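Local coordinates for protein GTP binding regulator (Thermotoga maritima, PDB 1VR8) that is of unknown function but adopts a fold similar to that of the Ran-binding protein Mog1p and may regulate a GTP-binding protein, at residues Ala22-Tyr31 / Phe129-Met140. Numbering follows the deposited sequence.
Sequences AIFVLETRDY and FVKHVYRVYEEM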
ATOM      1  N   ALA A  22      -0.805   3.485  10.909  1.00 25.96           N
ATOM      2  CA  ALA A  22      -1.324   2.817   9.724  1.00 25.76           C
ATOM      3  C   ALA A  22      -0.623   1.469   9.444  1.00 25.60           C
ATOM      4  O   ALA A  22      -1.230   0.565   8.907  1.00 25.90           O
ATOM      5  CB  ALA A  22      -1.210   3.689   8.542  1.00 26.78           C
ATOM      6  N   ILE A  23       0.641   1.344   9.820  1.00 20.85           N
ATOM      7  CA  ILE A  23       1.336   0.053   9.739  1.00 22.34           C
ATOM      8  C   ILE A  23       0.979  -0.848  10.912  1.00 22.08           C
ATOM      9  O   ILE A  23       0.583  -2.030  10.757  1.00 23.17           O
ATOM     10  CB  ILE A  23       2.860   0.286   9.713  1.00 23.20           C
ATOM     11  CG1 ILE A  23       3.266   1.012   8.416  1.00 24.84           C
ATOM     12  CG2 ILE A  23       3.619  -1.013   9.870  1.00 26.09           C
ATOM     13  CD1 ILE A  23       4.625   1.547   8.423  1.00 25.20           C
ATOM     14  N   PHE A  24       1.126  -0.302  12.113  1.00 24.60           N
ATOM     15  CA  PHE A  24       1.022  -1.129  13.313  1.00 24.51           C
ATOM     16  C   PHE A  24      -0.373  -1.687  13.527  1.00 24.26           C
ATOM     17  O   PHE A  24      -0.534  -2.785  14.049  1.00 24.09           O
ATOM     18  CB  PHE A  24       1.465  -0.350  14.550  1.00 25.48           C
ATOM     19  CG  PHE A  24       2.921   0.084  14.517  1.00 27.58           C
ATOM     20  CD1 PHE A  24       3.927  -0.832  14.309  1.00 29.00           C
ATOM     21  CD2 PHE A  24       3.269   1.409  14.742  1.00 31.49           C
ATOM     22  CE1 PHE A  24       5.262  -0.450  14.265  1.00 28.34           C
ATOM     23  CE2 PHE A  24       4.631   1.812  14.705  1.00 31.58           C
ATOM     24  CZ  PHE A  24       5.610   0.874  14.468  1.00 31.06           C
ATOM     25  N   VAL A  25      -1.398  -0.969  13.067  1.00 23.34           N
ATOM     26  CA  VAL A  25      -2.768  -1.447  13.226  1.00 19.83           C
ATOM     27  C   VAL A  25      -3.078  -2.706  12.384  1.00 23.25           C
ATOM     28  O   VAL A  25      -4.057  -3.403  12.604  1.00 24.19           O
ATOM     29  CB  VAL A  25      -3.757  -0.284  12.907  1.00 24.44           C
ATOM     30  CG1 VAL A  25      -3.838  -0.056  11.443  1.00 19.66           C
ATOM     31  CG2 VAL A  25      -5.093  -0.515  13.519  1.00 28.09           C
ATOM     32  N   LEU A  26      -2.210  -3.007  11.418  1.00 23.23           N
ATOM     33  CA  LEU A  26      -2.432  -4.165  10.541  1.00 21.90           C
ATOM     34  C   LEU A  26      -1.972  -5.488  11.135  1.00 23.03           C
ATOM     35  O   LEU A  26      -2.278  -6.549  10.598  1.00 21.70           O
ATOM     36  CB  LEU A  26      -1.714  -3.960   9.214  1.00 24.11           C
ATOM     37  CG  LEU A  26      -2.185  -2.731   8.464  1.00 24.55           C
ATOM     38  CD1 LEU A  26      -1.292  -2.517   7.268  1.00 26.48           C
ATOM     39  CD2 LEU A  26      -3.637  -2.906   8.063  1.00 24.14           C
ATOM     40  N   GLU A  27      -1.209  -5.450  12.216  1.00 22.60           N
ATOM     41  CA  GLU A  27      -0.667  -6.661  12.774  1.00 24.16           C
ATOM     42  C   GLU A  27      -1.798  -7.521  13.383  1.00 25.47           C
ATOM     43  O   GLU A  27      -2.744  -7.013  13.993  1.00 25.17           O
ATOM     44  CB  GLU A  27       0.485  -6.311  13.766  1.00 27.11           C
ATOM     45  CG  GLU A  27       1.219  -7.496  14.241  1.00 32.06           C
ATOM     46  CD  GLU A  27       2.513  -7.167  14.949  1.00 31.49           C
ATOM     47  OE1 GLU A  27       2.616  -6.050  15.568  1.00 30.46           O
ATOM     48  OE2 GLU A  27       3.380  -8.059  14.928  1.00 29.58           O
ATOM     49  N   THR A  28      -1.738  -8.839  13.184  1.00 21.82           N
ATOM     50  CA  THR A  28      -2.604  -9.769  13.884  1.00 23.39           C
ATOM     51  C   THR A  28      -1.745 -10.992  14.177  1.00 26.34           C
ATOM     52  O   THR A  28      -0.574 -11.034  13.801  1.00 24.48           O
ATOM     53  CB  THR A  28      -3.817 -10.242  13.049  1.00 26.31           C
ATOM     54  OG1 THR A  28      -3.367 -11.090  11.999  1.00 27.22           O
ATOM     55  CG2 THR A  28      -4.613  -9.087  12.440  1.00 26.14           C
ATOM     56  N   ARG A  29      -2.328 -12.010  14.788  1.00 26.36           N
ATOM     57  CA  ARG A  29      -1.577 -13.249  14.990  1.00 29.14           C
ATOM     58  C   ARG A  29      -1.188 -13.915  13.665  1.00 27.95           C
ATOM     59  O   ARG A  29      -0.244 -14.674  13.640  1.00 32.91           O
ATOM     60  CB  ARG A  29      -2.354 -14.220  15.885  1.00 31.34           C
ATOM     61  CG  ARG A  29      -3.468 -14.987  15.186  1.00 36.60           C
ATOM     62  N   ASP A  30      -1.899 -13.626  12.582  1.00 27.46           N
ATOM     63  CA  ASP A  30      -1.625 -14.215  11.248  1.00 30.48           C
ATOM     64  C   ASP A  30      -0.767 -13.306  10.346  1.00 32.04           C
ATOM     65  O   ASP A  30      -0.413 -13.688   9.226  1.00 33.24           O
ATOM     66  CB  ASP A  30      -2.928 -14.403  10.476  1.00 31.59           C
ATOM     67  CG  ASP A  30      -3.949 -15.251  11.232  1.00 36.85           C
ATOM     68  OD1 ASP A  30      -3.584 -16.352  11.668  1.00 33.39           O
ATOM     69  OD2 ASP A  30      -5.108 -14.795  11.394  1.00 39.34           O
ATOM     70  N   TYR A  31      -0.539 -12.069  10.778  1.00 25.91           N
ATOM     71  CA  TYR A  31       0.196 -11.075   9.988  1.00 25.29           C
ATOM     72  C   TYR A  31       1.162 -10.428  10.990  1.00 26.11           C
ATOM     73  O   TYR A  31       0.797  -9.460  11.642  1.00 27.21           O
ATOM     74  CB  TYR A  31      -0.725 -10.005   9.431  1.00 28.35           C
ATOM     75  CG  TYR A  31      -1.720 -10.517   8.409  1.00 28.29           C
ATOM     76  CD1 TYR A  31      -1.279 -11.023   7.227  1.00 37.29           C
ATOM     77  CD2 TYR A  31      -3.085 -10.542   8.666  1.00 32.61           C
ATOM     78  CE1 TYR A  31      -2.146 -11.535   6.286  1.00 36.78           C
ATOM     79  CE2 TYR A  31      -3.989 -11.094   7.723  1.00 34.40           C
ATOM     80  CZ  TYR A  31      -3.484 -11.565   6.528  1.00 34.37           C
ATOM     81  OH  TYR A  31      -4.266 -12.113   5.541  1.00 32.95           O
ATOM     82  N   PHE A 129      -3.297 -10.373   1.722  1.00 24.29           N
ATOM     83  CA  PHE A 129      -2.850  -9.263   2.567  1.00 22.26           C
ATOM     84  C   PHE A 129      -3.555  -7.964   2.192  1.00 24.83           C
ATOM     85  O   PHE A 129      -3.994  -7.211   3.059  1.00 24.79           O
ATOM     86  CB  PHE A 129      -1.342  -9.084   2.496  1.00 24.05           C
ATOM     87  CG  PHE A 129      -0.836  -8.118   3.507  1.00 24.80           C
ATOM     88  CD1 PHE A 129      -0.715  -8.501   4.827  1.00 29.48           C
ATOM     89  CD2 PHE A 129      -0.552  -6.833   3.156  1.00 26.04           C
ATOM     90  CE1 PHE A 129      -0.304  -7.570   5.806  1.00 29.48           C
ATOM     91  CE2 PHE A 129      -0.107  -5.910   4.115  1.00 27.30           C
ATOM     92  CZ  PHE A 129       0.014  -6.301   5.428  1.00 29.51           C
ATOM     93  N   VAL A 130      -3.686  -7.697   0.891  1.00 23.38           N
ATOM     94  CA  VAL A 130      -4.375  -6.460   0.451  1.00 23.00           C
ATOM     95  C   VAL A 130      -5.799  -6.456   0.991  1.00 21.58           C
ATOM     96  O   VAL A 130      -6.242  -5.443   1.527  1.00 23.63           O
ATOM     97  CB  VAL A 130      -4.391  -6.331  -1.078  1.00 23.77           C
ATOM     98  CG1 VAL A 130      -5.296  -5.205  -1.515  1.00 25.29           C
ATOM     99  CG2 VAL A 130      -2.965  -6.038  -1.580  1.00 25.80           C
ATOM    100  N   LYS A 131      -6.493  -7.585   0.904  1.00 23.64           N
ATOM    101  CA  LYS A 131      -7.861  -7.691   1.401  1.00 23.91           C
ATOM    102  C   LYS A 131      -7.929  -7.423   2.908  1.00 26.72           C
ATOM    103  O   LYS A 131      -8.840  -6.769   3.402  1.00 22.69           O
ATOM    104  CB  LYS A 131      -8.465  -9.057   1.082  1.00 26.00           C
ATOM    105  CG  LYS A 131      -9.958  -9.127   1.241  1.00 30.43           C
ATOM    106  CD  LYS A 131     -10.687  -7.975   0.497  1.00 34.16           C
ATOM    107  CE  LYS A 131     -12.173  -8.300   0.235  1.00 36.38           C
ATOM    108  NZ  LYS A 131     -12.952  -7.194  -0.433  1.00 33.39           N
ATOM    109  N   HIS A 132      -6.946  -7.947   3.632  1.00 23.09           N
ATOM    110  CA  HIS A 132      -6.796  -7.630   5.066  1.00 24.23           C
ATOM    111  C   HIS A 132      -6.665  -6.113   5.295  1.00 21.70           C
ATOM    112  O   HIS A 132      -7.363  -5.536   6.131  1.00 24.21           O
ATOM    113  CB  HIS A 132      -5.608  -8.379   5.665  1.00 25.10           C
ATOM    114  CG  HIS A 132      -5.274  -7.953   7.071  1.00 23.56           C
ATOM    115  ND1 HIS A 132      -6.121  -8.152   8.136  1.00 23.14           N
ATOM    116  CD2 HIS A 132      -4.175  -7.350   7.574  1.00 22.60           C
ATOM    117  CE1 HIS A 132      -5.565  -7.675   9.238  1.00 24.02           C
ATOM    118  NE2 HIS A 132      -4.377  -7.188   8.927  1.00 22.38           N
ATOM    119  N   VAL A 133      -5.750  -5.478   4.575  1.00 22.94           N
ATOM    120  CA  VAL A 133      -5.540  -4.045   4.693  1.00 25.23           C
ATOM    121  C   VAL A 133      -6.850  -3.295   4.397  1.00 24.47           C
ATOM    122  O   VAL A 133      -7.260  -2.407   5.149  1.00 23.14           O
ATOM    123  CB  VAL A 133      -4.437  -3.556   3.744  1.00 24.16           C
ATOM    124  CG1 VAL A 133      -4.346  -2.066   3.772  1.00 24.85           C
ATOM    125  CG2 VAL A 133      -3.061  -4.192   4.082  1.00 24.97           C
ATOM    126  N   TYR A 134      -7.517  -3.666   3.305  1.00 24.38           N
ATOM    127  CA  TYR A 134      -8.829  -3.094   2.988  1.00 23.75           C
ATOM    128  C   TYR A 134      -9.830  -3.184   4.158  1.00 24.73           C
ATOM    129  O   TYR A 134     -10.513  -2.220   4.498  1.00 24.80           O
ATOM    130  CB  TYR A 134      -9.428  -3.846   1.785  1.00 25.22           C
ATOM    131  CG  TYR A 134      -8.843  -3.525   0.424  1.00 23.74           C
ATOM    132  CD1 TYR A 134      -7.772  -2.656   0.240  1.00 24.22           C
ATOM    133  CD2 TYR A 134      -9.382  -4.145  -0.696  1.00 25.50           C
ATOM    134  CE1 TYR A 134      -7.291  -2.380  -1.053  1.00 27.26           C
ATOM    135  CE2 TYR A 134      -8.901  -3.891  -1.962  1.00 27.00           C
ATOM    136  CZ  TYR A 134      -7.876  -3.026  -2.134  1.00 28.46           C
ATOM    137  OH  TYR A 134      -7.445  -2.814  -3.423  1.00 30.31           O
ATOM    138  N   ARG A 135      -9.958  -4.378   4.710  1.00 22.87           N
ATOM    139  CA  ARG A 135     -10.884  -4.640   5.797  1.00 23.35           C
ATOM    140  C   ARG A 135     -10.556  -3.835   7.069  1.00 24.29           C
ATOM    141  O   ARG A 135     -11.473  -3.290   7.715  1.00 22.05           O
ATOM    142  CB  ARG A 135     -10.946  -6.125   6.051  1.00 26.03           C
ATOM    143  CG  ARG A 135     -11.708  -6.805   4.915  1.00 27.04           C
ATOM    144  CD  ARG A 135     -11.679  -8.285   4.991  1.00 30.36           C
ATOM    145  NE  ARG A 135     -12.619  -8.856   4.029  1.00 30.55           N
ATOM    146  CZ  ARG A 135     -12.596 -10.124   3.642  1.00 34.51           C
ATOM    147  NH1 ARG A 135     -11.648 -10.956   4.083  1.00 32.69           N
ATOM    148  NH2 ARG A 135     -13.507 -10.565   2.796  1.00 33.11           N
ATOM    149  N   VAL A 136      -9.274  -3.706   7.400  1.00 21.76           N
ATOM    150  CA  VAL A 136      -8.912  -2.947   8.613  1.00 22.69           C
ATOM    151  C   VAL A 136      -9.224  -1.459   8.409  1.00 22.69           C
ATOM    152  O   VAL A 136      -9.866  -0.822   9.246  1.00 23.01           O
ATOM    153  CB  VAL A 136      -7.443  -3.165   8.975  1.00 22.00           C
ATOM    154  CG1 VAL A 136      -7.012  -2.256  10.101  1.00 20.93           C
ATOM    155  CG2 VAL A 136      -7.217  -4.625   9.333  1.00 23.34           C
ATOM    156  N   TYR A 137      -8.801  -0.922   7.270  1.00 21.47           N
ATOM    157  CA  TYR A 137      -9.019   0.506   7.001  1.00 23.28           C
ATOM    158  C   TYR A 137     -10.489   0.839   6.785  1.00 21.52           C
ATOM    159  O   TYR A 137     -10.951   1.896   7.173  1.00 22.02           O
ATOM    160  CB  TYR A 137      -8.169   0.978   5.832  1.00 24.86           C
ATOM    161  CG  TYR A 137      -6.651   0.929   6.059  1.00 24.40           C
ATOM    162  CD1 TYR A 137      -6.081   0.891   7.345  1.00 26.18           C
ATOM    163  CD2 TYR A 137      -5.785   0.981   4.965  1.00 25.11           C
ATOM    164  CE1 TYR A 137      -4.683   0.879   7.513  1.00 24.22           C
ATOM    165  CE2 TYR A 137      -4.414   1.004   5.128  1.00 24.79           C
ATOM    166  CZ  TYR A 137      -3.872   0.925   6.405  1.00 24.44           C
ATOM    167  OH  TYR A 137      -2.510   0.924   6.570  1.00 24.66           O
ATOM    168  N   GLU A 138     -11.235  -0.066   6.169  1.00 24.29           N
ATOM    169  CA  GLU A 138     -12.651   0.192   5.891  1.00 24.86           C
ATOM    170  C   GLU A 138     -13.442   0.441   7.175  1.00 22.00           C
ATOM    171  O   GLU A 138     -14.443   1.188   7.171  1.00 23.05           O
ATOM    172  CB  GLU A 138     -13.243  -0.979   5.108  1.00 27.26           C
ATOM    173  CG  GLU A 138     -14.724  -0.867   4.796  1.00 32.01           C
ATOM    174  CD  GLU A 138     -15.043   0.098   3.678  1.00 34.05           C
ATOM    175  OE1 GLU A 138     -14.100   0.650   3.079  1.00 36.31           O
ATOM    176  OE2 GLU A 138     -16.247   0.319   3.426  1.00 37.29           O
ATOM    177  N   GLU A 139     -13.037  -0.186   8.281  1.00 22.22           N
ATOM    178  CA  GLU A 139     -13.757  -0.002   9.539  1.00 22.64           C
ATOM    179  C   GLU A 139     -13.583   1.396  10.132  1.00 23.32           C
ATOM    180  O   GLU A 139     -14.365   1.816  10.988  1.00 22.94           O
ATOM    181  CB  GLU A 139     -13.280  -1.024  10.567  1.00 26.68           C
ATOM    182  CG  GLU A 139     -13.709  -2.454  10.280  1.00 32.06           C
HETATM  183  N   MSE A 140     -12.548   2.105   9.704  1.00 22.62           N
HETATM  184  CA  MSE A 140     -12.229   3.419  10.265  1.00 24.04           C
HETATM  185  C   MSE A 140     -13.177   4.448   9.677  1.00 26.89           C
HETATM  186  O   MSE A 140     -13.598   4.319   8.532  1.00 25.71           O
HETATM  187  CB  MSE A 140     -10.774   3.766   9.969  1.00 23.25           C
HETATM  188  CG  MSE A 140      -9.828   2.734  10.491  1.00 22.64           C
HETATM  189 SE   MSE A 140      -7.980   3.289  10.116  1.00 33.19          SE
HETATM  190  CE  MSE A 140      -7.122   1.726  10.891  1.00 31.74           C
TER
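The backbones approach most closely at L26 and V133, CA atoms 6.6 Å apart, where the chain leaving helix 19-24 through a type I turn (F24 to E27) runs antiparallel to helix 126-138. H132 NE2 donates to L26 O at 2.8 Å, fairly straight at 160°, with the oxygen near the imidazole plane. Y137 OH donates to A22 O at 2.7 Å, from above the carbonyl plane. H132 CG lies anti to the backbone N (chi1 172°), which carries the ring out to L26 O and against Y31. The Y31 ring forms an offset stack on one imidazole face, planes 23° apart, while F129 turns its edge to the Y31 face in an offset edge-to-face pair. T28 CG2 touches H132 CE1 at 3.6 Å. L26 splits its branches: CD1 lies by V133 CG2 and Y137 OH, CD2 by V136 CB and the Y137 ring. V25 CG1 and selenomethionine M140 CE meet tip to tip. An alanine in place of H132 would probably leave L26 O without this donor and Y31 without its stack, though still beside F129. The contact packs on antiparallel strands 45-56, 59-67 and 116-122: L26 on F54 and L63, F129 on V61 and V120.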